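Local coordinates for coclaurine N-methyltransferase (Coptis japonica, PDB 6GKV), which catalyses transfer of a methyl group from S-adenosyl-L-methionine to the nitrogen of coclaurine and probably of related tetrahydroisoquinolines in alkaloid biosynthesis, at residues E45-E50 / H230-Y235; I79-I84 / K293-N298; P259-F264 / H276-G281. One frame throughout, in Å; residues are numbered along the deposited sequence.

Contact 1: E45-E50 / H230-Y235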
loop_
_atom_site.group_PDB
_atom_site.type_symbol
_atom_site.label_atom_id
_atom_site.label_comp_id
_atom_site.label_asym_id
_atom_site.label_seq_id
_atom_site.Cartn_x
_atom_site.Cartn_y
_atom_site.Cartn_z
ATOM N N GLU A 45 -10.871 -5.963 4.688
ATOM C CA GLU A 45 -10.242 -7.269 4.667
ATOM C C GLU A 45 -10.362 -7.886 3.278
ATOM O O GLU A 45 -9.394 -8.430 2.751
ATOM C CB GLU A 45 -10.878 -8.194 5.701
ATOM C CG GLU A 45 -10.307 -9.583 5.685
ATOM C CD GLU A 45 -11.085 -10.536 6.563
ATOM O OE1 GLU A 45 -12.164 -10.141 7.053
ATOM O OE2 GLU A 45 -10.625 -11.685 6.755
ATOM N N GLU A 46 -11.559 -7.783 2.703
ATOM C CA GLU A 46 -11.847 -8.289 1.359
ATOM C C GLU A 46 -11.122 -7.477 0.291
ATOM O O GLU A 46 -10.627 -8.025 -0.690
ATOM C CB GLU A 46 -13.352 -8.292 1.105
ATOM C CG GLU A 46 -14.046 -9.528 1.668
ATOM C CD GLU A 46 -15.572 -9.421 1.716
ATOM O OE1 GLU A 46 -16.242 -10.487 1.711
ATOM O OE2 GLU A 46 -16.093 -8.283 1.777
ATOM N N GLN A 47 -11.030 -6.173 0.496
ATOM C CA GLN A 47 -10.283 -5.314 -0.414
ATOM C C GLN A 47 -8.817 -5.744 -0.500
ATOM O O GLN A 47 -8.258 -5.812 -1.595
ATOM C CB GLN A 47 -10.374 -3.855 0.050
ATOM C CG GLN A 47 -10.088 -2.824 -1.033
ATOM C CD GLN A 47 -11.216 -2.735 -2.075
ATOM O OE1 GLN A 47 -12.322 -2.259 -1.786
ATOM N NE2 GLN A 47 -10.930 -3.194 -3.287
ATOM N N ILE A 48 -8.187 -6.000 0.659
ATOM C CA ILE A 48 -6.751 -6.307 0.702
ATOM C C ILE A 48 -6.503 -7.702 0.132
ATOM O O ILE A 48 -5.577 -7.898 -0.619
ATOM C CB ILE A 48 -6.182 -6.197 2.140
ATOM C CG1 ILE A 48 -6.163 -4.743 2.585
ATOM C CG2 ILE A 48 -4.742 -6.674 2.218
ATOM C CD1 ILE A 48 -5.291 -3.898 1.700
ATOM N N ALA A 49 -7.358 -8.652 0.497
ATOM C CA ALA A 49 -7.354 -9.993 -0.068
ATOM C C ALA A 49 -7.465 -10.003 -1.602
ATOM O O ALA A 49 -6.809 -10.818 -2.244
ATOM C CB ALA A 49 -8.478 -10.810 0.540
ATOM N N GLU A 50 -8.284 -9.119 -2.186
ATOM C CA GLU A 50 -8.327 -8.950 -3.658
ATOM C C GLU A 50 -6.986 -8.522 -4.234
ATOM O O GLU A 50 -6.576 -8.995 -5.281
ATOM C CB GLU A 50 -9.380 -7.925 -4.075
ATOM C CG GLU A 50 -10.794 -8.443 -4.015
ATOM C CD GLU A 50 -10.972 -9.713 -4.850
ATOM O OE1 GLU A 50 -10.575 -9.719 -6.044
ATOM O OE2 GLU A 50 -11.500 -10.712 -4.309
ATOM N N HIS A 230 -5.936 2.625 -10.342
ATOM C CA HIS A 230 -7.033 3.072 -9.505
ATOM C C HIS A 230 -6.517 3.168 -8.072
ATOM O O HIS A 230 -5.698 2.353 -7.642
ATOM C CB HIS A 230 -8.246 2.151 -9.566
ATOM C CG HIS A 230 -9.370 2.632 -8.698
ATOM N ND1 HIS A 230 -9.524 2.227 -7.391
ATOM C CD2 HIS A 230 -10.349 3.546 -8.934
ATOM C CE1 HIS A 230 -10.580 2.840 -6.870
ATOM N NE2 HIS A 230 -11.094 3.642 -7.784
ATOM N N LYS A 231 -6.990 4.148 -7.323
ATOM C CA LYS A 231 -6.377 4.430 -6.022
ATOM C C LYS A 231 -6.452 3.247 -5.051
ATOM O O LYS A 231 -5.589 3.087 -4.201
ATOM C CB LYS A 231 -7.013 5.661 -5.387
ATOM C CG LYS A 231 -8.431 5.478 -4.833
ATOM C CD LYS A 231 -8.814 6.736 -4.035
ATOM C CE LYS A 231 -10.310 6.864 -3.812
ATOM N NZ LYS A 231 -10.677 8.267 -3.462
ATOM N N THR A 232 -7.431 2.368 -5.221
ATOM C CA THR A 232 -7.640 1.298 -4.241
ATOM C C THR A 232 -7.536 -0.133 -4.768
ATOM O O THR A 232 -6.803 -0.951 -4.201
ATOM C CB THR A 232 -8.998 1.467 -3.619
ATOM O OG1 THR A 232 -9.068 2.789 -3.089
ATOM C CG2 THR A 232 -9.239 0.434 -2.530
ATOM N N PHE A 233 -8.279 -0.452 -5.829
ATOM C CA PHE A 233 -8.279 -1.829 -6.303
ATOM C C PHE A 233 -7.448 -2.010 -7.568
ATOM O O PHE A 233 -6.957 -1.048 -8.158
ATOM C CB PHE A 233 -9.719 -2.365 -6.496
ATOM C CG PHE A 233 -10.627 -1.512 -7.368
ATOM C CD1 PHE A 233 -10.591 -1.612 -8.752
ATOM C CD2 PHE A 233 -11.592 -0.684 -6.795
ATOM C CE1 PHE A 233 -11.449 -0.858 -9.549
ATOM C CE2 PHE A 233 -12.459 0.069 -7.594
ATOM C CZ PHE A 233 -12.377 -0.018 -8.969
ATOM N N ALA A 234 -7.232 -3.260 -7.942
ATOM C CA ALA A 234 -6.421 -3.554 -9.110
ATOM C C ALA A 234 -7.151 -4.594 -9.938
ATOM O O ALA A 234 -7.952 -5.365 -9.392
ATOM C CB ALA A 234 -5.030 -4.046 -8.701
ATOM N N TYR A 235 -6.898 -4.619 -11.247
ATOM C CA TYR A 235 -7.587 -5.605 -12.087
ATOM C C TYR A 235 -7.055 -5.753 -13.502
ATOM O O TYR A 235 -6.602 -4.784 -14.139
ATOM C CB TYR A 235 -9.091 -5.291 -12.153
ATOM C CG TYR A 235 -9.470 -3.898 -12.640
ATOM C CD1 TYR A 235 -9.257 -2.775 -11.850
ATOM C CD2 TYR A 235 -10.088 -3.718 -13.873
ATOM C CE1 TYR A 235 -9.624 -1.502 -12.285
ATOM C CE2 TYR A 235 -10.454 -2.459 -14.315
ATOM C CZ TYR A 235 -10.225 -1.353 -13.509
ATOM O OH TYR A 235 -10.589 -0.103 -13.935
#
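Gln47 on helix 44-58 lies against Thr232 and Phe233, in the loop after strand 221-230, and alone carries the packing from the helix side. With CG anti to the backbone N (chi1 -159°) and the chain bent at chi2 (71°), its carboxamide reaches out of the helix over the loop. Its CG rests on the Thr232 methyl, CG2, at 3.7 Å, the two side chains crossing at about a right angle. NE2 lies 3.5 Å from Phe233 CB, with the amide tilted 26° from the phenyl plane. The polar ends are satisfied by the backbone where helix 21-39 ends: OE1 bonds to Lys41 N and NE2 to Gly39 O, which fixes the amide's rotation. Cut back to an alanine, this residue is likely to leave Lys41 N and Gly39 O without their mate and open a gap beside the Thr232 methyl. Within the loop, CE2 of Phe233 lies over one face of the His230 ring, toward its rim, 3.4 Å above the plane. Away from Gln47 the contact is looser: the exposed Glu46 and Glu50 do not touch the loop, and Glu46 OE2 instead bonds to Thr43 OG1. This buried join ties helix 44-58 to the loop between strands 221-230 and 235-236, with Tyr40 edge-to-face with Phe233, Leu36 touching Phe233 and His230, and Glu45 and Ile48 packed on Thr278 of the second subunit.

Contact 2: I79-I84 / K293-N298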
loop_
_atom_site.group_PDB
_atom_site.type_symbol
_atom_site.label_atom_id
_atom_site.label_comp_id
_atom_site.label_asym_id
_atom_site.label_seq_id
_atom_site.Cartn_x
_atom_site.Cartn_y
_atom_site.Cartn_z
ATOM N N ILE A 79 3.980 8.207 -37.528
ATOM C CA ILE A 79 4.432 9.363 -36.781
ATOM C C ILE A 79 3.672 10.627 -37.193
ATOM O O ILE A 79 3.371 11.476 -36.344
ATOM C CB ILE A 79 5.961 9.552 -36.964
ATOM C CG1 ILE A 79 6.520 10.512 -35.918
ATOM C CG2 ILE A 79 6.322 9.947 -38.406
ATOM C CD1 ILE A 79 6.654 9.882 -34.561
ATOM N N GLU A 80 3.337 10.718 -38.484
ATOM C CA GLU A 80 2.641 11.873 -39.060
ATOM C C GLU A 80 1.294 12.126 -38.389
ATOM O O GLU A 80 0.827 13.271 -38.315
ATOM C CB GLU A 80 2.422 11.674 -40.561
ATOM C CG GLU A 80 3.352 10.665 -41.212
ATOM C CD GLU A 80 2.922 10.305 -42.632
ATOM O OE1 GLU A 80 1.769 10.620 -43.017
ATOM O OE2 GLU A 80 3.742 9.705 -43.365
ATOM N N PHE A 81 0.672 11.042 -37.928
ATOM C CA PHE A 81 -0.560 11.116 -37.154
ATOM C C PHE A 81 -0.285 11.579 -35.730
ATOM O O PHE A 81 -1.071 12.325 -35.158
ATOM C CB PHE A 81 -1.271 9.762 -37.110
ATOM C CG PHE A 81 -2.476 9.746 -36.205
ATOM C CD1 PHE A 81 -3.530 10.640 -36.406
ATOM C CD2 PHE A 81 -2.550 8.863 -35.143
ATOM C CE1 PHE A 81 -4.642 10.642 -35.569
ATOM C CE2 PHE A 81 -3.649 8.857 -34.303
ATOM C CZ PHE A 81 -4.703 9.750 -34.519
ATOM N N LEU A 82 0.828 11.133 -35.158
ATOM C CA LEU A 82 1.124 11.458 -33.769
ATOM C C LEU A 82 1.472 12.948 -33.597
ATOM O O LEU A 82 1.086 13.552 -32.608
ATOM C CB LEU A 82 2.240 10.538 -33.235
ATOM C CG LEU A 82 1.751 9.084 -33.110
ATOM C CD1 LEU A 82 2.862 8.142 -32.698
ATOM C CD2 LEU A 82 0.552 8.950 -32.144
ATOM N N LYS A 83 2.143 13.550 -34.580
ATOM C CA LYS A 83 2.506 14.965 -34.460
ATOM C C LYS A 83 1.276 15.870 -34.488
ATOM O O LYS A 83 1.331 17.014 -34.017
ATOM C CB LYS A 83 3.490 15.406 -35.541
ATOM C CG LYS A 83 4.337 14.281 -36.135
ATOM C CD LYS A 83 5.494 14.830 -36.977
ATOM C CE LYS A 83 6.574 15.438 -36.077
ATOM N NZ LYS A 83 7.932 15.401 -36.722
ATOM N N ILE A 84 0.174 15.366 -35.034
ATOM C CA ILE A 84 -1.072 16.112 -35.047
ATOM C C ILE A 84 -1.836 15.918 -33.723
ATOM O O ILE A 84 -2.277 16.890 -33.093
ATOM C CB ILE A 84 -1.925 15.689 -36.237
ATOM C CG1 ILE A 84 -1.215 16.042 -37.547
ATOM C CG2 ILE A 84 -3.270 16.378 -36.211
ATOM C CD1 ILE A 84 -1.856 15.432 -38.768
ATOM N N LYS A 293 -9.310 17.363 -28.969
ATOM C CA LYS A 293 -9.454 18.665 -29.644
ATOM C C LYS A 293 -8.585 18.728 -30.889
ATOM O O LYS A 293 -8.969 19.315 -31.891
ATOM C CB LYS A 293 -9.066 19.832 -28.730
ATOM C CG LYS A 293 -10.106 20.275 -27.701
ATOM C CD LYS A 293 -9.492 21.331 -26.759
ATOM C CE LYS A 293 -10.329 21.547 -25.509
ATOM N NZ LYS A 293 -9.599 22.321 -24.442
ATOM N N ARG A 294 -7.400 18.133 -30.809
ATOM C CA ARG A 294 -6.458 18.199 -31.914
ATOM C C ARG A 294 -6.877 17.328 -33.079
ATOM O O ARG A 294 -6.611 17.667 -34.220
ATOM C CB ARG A 294 -5.058 17.820 -31.446
ATOM C CG ARG A 294 -4.415 18.935 -30.669
ATOM C CD ARG A 294 -3.108 18.534 -30.012
ATOM N NE ARG A 294 -2.506 19.713 -29.409
ATOM C CZ ARG A 294 -1.420 20.313 -29.873
ATOM N NH1 ARG A 294 -0.783 19.823 -30.931
ATOM N NH2 ARG A 294 -0.961 21.392 -29.259
ATOM N N LEU A 295 -7.524 16.203 -32.792
ATOM C CA LEU A 295 -8.108 15.389 -33.849
ATOM C C LEU A 295 -9.113 16.210 -34.655
ATOM O O LEU A 295 -8.826 16.625 -35.774
ATOM C CB LEU A 295 -8.780 14.145 -33.267
ATOM C CG LEU A 295 -7.842 13.090 -32.696
ATOM C CD1 LEU A 295 -8.607 11.840 -32.278
ATOM C CD2 LEU A 295 -6.784 12.763 -33.726
ATOM N N ASP A 296 -10.266 16.481 -34.046
ATOM C CA ASP A 296 -11.384 17.218 -34.661
ATOM C C ASP A 296 -11.024 18.510 -35.404
ATOM O O ASP A 296 -11.726 18.931 -36.320
ATOM C CB ASP A 296 -12.411 17.559 -33.577
ATOM C CG ASP A 296 -12.975 16.327 -32.910
ATOM O OD1 ASP A 296 -13.005 15.263 -33.571
ATOM O OD2 ASP A 296 -13.370 16.424 -31.725
ATOM N N ALA A 297 -9.940 19.149 -34.993
ATOM C CA ALA A 297 -9.525 20.404 -35.601
ATOM C C ALA A 297 -8.675 20.156 -36.855
ATOM O O ALA A 297 -8.470 21.056 -37.674
ATOM C CB ALA A 297 -8.761 21.248 -34.574
ATOM N N ASN A 298 -8.178 18.933 -37.009
ATOM C CA ASN A 298 -7.348 18.620 -38.166
ATOM C C ASN A 298 -7.876 17.421 -38.918
ATOM O O ASN A 298 -7.102 16.625 -39.446
ATOM C CB ASN A 298 -5.907 18.350 -37.749
ATOM C CG ASN A 298 -5.346 19.433 -36.875
ATOM O OD1 ASN A 298 -4.886 20.475 -37.355
ATOM N ND2 ASN A 298 -5.383 19.199 -35.579
#
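Phe81 makes the first touch from helix 79-85 to the C-terminal end of helix 281-297: its ring carbon CE1 lies 3.5 Å from Leu295 CD2, and CZ follows at 3.7 Å from the same methyl. A chi1 of 174° swings the phenyl out toward the second helix, where it also meets the rings of Trp323 and Phe306. Three residues on, Ile84 takes the largest share of the contact. Its CG2 packs on Asn298, 3.6 Å from ND2, while Ile302 of helix 299-309 touches both Ile84 and Leu295. The carbonyl O of Ile84 faces Arg294, 3.4 Å from CB; the extended arginine then runs past it, and the oxygen lies at the guanidinium edge, in its plane, yet 3.9 Å from NH1. Beyond this, NH2 of Arg294 forms a long, weak ion pair with Asp105. No hydrogen bond joins the segments, which meet by van der Waals packing, apolar at Phe81 and Leu295, and methyl against amide at Ile84 and Asn298; the arginine meets Ile84 chiefly through its aliphatic stem. Such a join probably rests on fit of shape more than on directed polar bonds.

Contact 3: P259-F264 / H276-G281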
loop_
_atom_site.group_PDB
_atom_site.type_symbol
_atom_site.label_atom_id
_atom_site.label_comp_id
_atom_site.label_asym_id
_atom_site.label_seq_id
_atom_site.Cartn_x
_atom_site.Cartn_y
_atom_site.Cartn_z
ATOM N N PRO A 259 -3.334 -1.429 -12.244
ATOM C CA PRO A 259 -2.869 -1.688 -10.872
ATOM C C PRO A 259 -3.524 -0.748 -9.842
ATOM O O PRO A 259 -4.027 0.316 -10.186
ATOM C CB PRO A 259 -1.335 -1.453 -10.953
ATOM C CG PRO A 259 -1.028 -1.038 -12.402
ATOM C CD PRO A 259 -2.355 -0.650 -13.036
ATOM N N SER A 260 -3.553 -1.163 -8.588
ATOM C CA SER A 260 -3.799 -0.231 -7.485
ATOM C C SER A 260 -2.646 0.728 -7.393
ATOM O O SER A 260 -1.542 0.433 -7.862
ATOM C CB SER A 260 -3.937 -0.975 -6.167
ATOM O OG SER A 260 -2.782 -1.784 -5.999
ATOM N N ALA A 261 -2.882 1.869 -6.767
ATOM C CA ALA A 261 -1.787 2.799 -6.522
ATOM C C ALA A 261 -0.714 2.146 -5.643
ATOM O O ALA A 261 0.458 2.491 -5.746
ATOM C CB ALA A 261 -2.301 4.078 -5.895
ATOM N N SER A 262 -1.119 1.182 -4.814
ATOM C CA SER A 262 -0.213 0.468 -3.894
ATOM C C SER A 262 0.516 -0.732 -4.481
ATOM O O SER A 262 1.211 -1.437 -3.751
ATOM C CB SER A 262 -1.000 -0.048 -2.692
ATOM O OG SER A 262 -1.768 -1.185 -3.092
ATOM N N PHE A 263 0.340 -0.984 -5.772
ATOM C CA PHE A 263 0.543 -2.335 -6.309
ATOM C C PHE A 263 1.994 -2.809 -6.267
ATOM O O PHE A 263 2.278 -3.930 -5.844
ATOM C CB PHE A 263 0.004 -2.435 -7.763
ATOM C CG PHE A 263 -0.433 -3.832 -8.143
ATOM C CD1 PHE A 263 -1.510 -4.428 -7.498
ATOM C CD2 PHE A 263 0.223 -4.545 -9.127
ATOM C CE1 PHE A 263 -1.918 -5.719 -7.836
ATOM C CE2 PHE A 263 -0.172 -5.850 -9.478
ATOM C CZ PHE A 263 -1.222 -6.440 -8.830
ATOM N N PHE A 264 2.914 -1.951 -6.675
ATOM C CA PHE A 264 4.288 -2.368 -6.802
ATOM C C PHE A 264 5.010 -2.298 -5.480
ATOM O O PHE A 264 6.146 -2.738 -5.367
ATOM C CB PHE A 264 4.959 -1.540 -7.877
ATOM C CG PHE A 264 4.300 -1.703 -9.208
ATOM C CD1 PHE A 264 4.325 -2.931 -9.848
ATOM C CD2 PHE A 264 3.614 -0.657 -9.804
ATOM C CE1 PHE A 264 3.691 -3.120 -11.081
ATOM C CE2 PHE A 264 2.984 -0.834 -11.029
ATOM C CZ PHE A 264 3.019 -2.072 -11.667
ATOM N N HIS A 276 7.129 7.599 -3.053
ATOM C CA HIS A 276 5.890 7.219 -3.671
ATOM C C HIS A 276 4.988 8.436 -3.704
ATOM O O HIS A 276 4.721 9.052 -2.676
ATOM C CB HIS A 276 5.239 6.074 -2.906
ATOM C CG HIS A 276 3.989 5.564 -3.540
ATOM N ND1 HIS A 276 3.060 4.807 -2.851
ATOM C CD2 HIS A 276 3.503 5.703 -4.795
ATOM C CE1 HIS A 276 2.060 4.507 -3.654
ATOM N NE2 HIS A 276 2.303 5.040 -4.840
ATOM N N TRP A 277 4.560 8.809 -4.901
ATOM C CA TRP A 277 3.627 9.898 -5.056
ATOM C C TRP A 277 2.453 9.345 -5.828
ATOM O O TRP A 277 2.610 8.356 -6.544
ATOM C CB TRP A 277 4.222 11.055 -5.842
ATOM C CG TRP A 277 5.538 11.585 -5.395
ATOM C CD1 TRP A 277 5.752 12.753 -4.706
ATOM C CD2 TRP A 277 6.833 11.042 -5.661
ATOM N NE1 TRP A 277 7.099 12.948 -4.494
ATOM C CE2 TRP A 277 7.800 11.891 -5.075
ATOM C CE3 TRP A 277 7.296 9.877 -6.317
ATOM C CZ2 TRP A 277 9.171 11.656 -5.117
ATOM C CZ3 TRP A 277 8.666 9.633 -6.369
ATOM C CH2 TRP A 277 9.585 10.523 -5.771
ATOM N N THR A 278 1.285 9.958 -5.689
ATOM C CA THR A 278 0.293 9.860 -6.739
ATOM C C THR A 278 0.015 11.257 -7.265
ATOM O O THR A 278 0.620 12.247 -6.821
ATOM C CB THR A 278 -1.021 9.224 -6.296
ATOM O OG1 THR A 278 -1.684 10.083 -5.355
ATOM C CG2 THR A 278 -0.792 7.817 -5.722
ATOM N N LEU A 279 -0.921 11.323 -8.202
ATOM C CA LEU A 279 -1.152 12.497 -9.032
ATOM C C LEU A 279 -2.597 12.432 -9.557
ATOM O O LEU A 279 -3.030 11.385 -10.052
ATOM C CB LEU A 279 -0.109 12.486 -10.143
ATOM C CG LEU A 279 0.103 13.426 -11.308
ATOM C CD1 LEU A 279 1.581 13.738 -11.407
ATOM C CD2 LEU A 279 -0.327 12.709 -12.558
ATOM N N SER A 280 -3.361 13.511 -9.419
ATOM C CA SER A 280 -4.791 13.471 -9.780
ATOM C C SER A 280 -5.090 13.010 -11.205
ATOM O O SER A 280 -4.428 13.431 -12.163
ATOM C CB SER A 280 -5.443 14.838 -9.611
ATOM O OG SER A 280 -6.692 14.829 -10.291
ATOM N N GLY A 281 -6.130 12.201 -11.344
ATOM C CA GLY A 281 -6.610 11.787 -12.662
ATOM C C GLY A 281 -7.034 12.916 -13.607
ATOM O O GLY A 281 -7.298 12.686 -14.801
#
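NE2 of His276 is bonded to Ser345 OG on strand 342-350 and lies 3.3 Å from the carbonyl O of Ala261, a polar approach across the contact. CE1 of the same imidazole is as near to that oxygen, which meets the ring obliquely. The first torsion, chi1 -176°, carries the imidazole away from its own backbone N and out to the loop, and its other nitrogen, ND1, is bonded to the hydroxyl of Tyr266 of the second subunit. Partners at both nitrogens fix which way round this buried ring lies, since a ring turned over would set carbons, CD2 and CE1, against these two hydroxyls. Two residues further along the strand Thr278 also points toward the loop, and its CG2 packs at 4.0 Å on Ala261 CB. These residues belong to strand 272-279, an outermost strand of the central sheet, paired with the antiparallel strand 342-350; the strand order 3-2-1-4-5-7-6 is that of the Rossmann-like methyltransferases that bind S-adenosyl-L-methionine. Trp277, between the two contacting residues, makes a cation-pi contact with Arg118 instead. The loop side is held in shape by a type I beta turn from Ser260 to Phe263, closed by Phe263 N to Ser260 O at 3.1 Å. The side chains of the same turn add a second tie, Ser260 OG to Ser262 OG, also 3.1 Å, in which either hydroxyl could be the donor. Ala261 is the second residue of this turn, and its methyl also touches Cys229 of strand 221-230. Tyr44 of the second subunit packs on both Ala261 and Thr278, bringing the dimer partner to this loop-strand junction.

In the fold
Contacts 1 and 3 adjoin, their centres about 12 Å apart. Probable hydrogen bonds join them: His230 O to Ala261 N and His230 N to Pro259 O, both 3.0 Å. Both also touch the second subunit. Contact 2 lies on the other side of the chain's centre, about 37 Å from contact 1 and 30 Å from contact 3 between centres, and meets no other chain of the assembly; strand 272-279 of contact 3 leads directly into its helix 281-297. The bound N-methylheliamine lies between these regions, about 11 Å from the side chains of Phe233 and Leu295 and 14 Å from that of Ala261, while S-adenosyl-L-homocysteine is about 13 Å from that of Phe81.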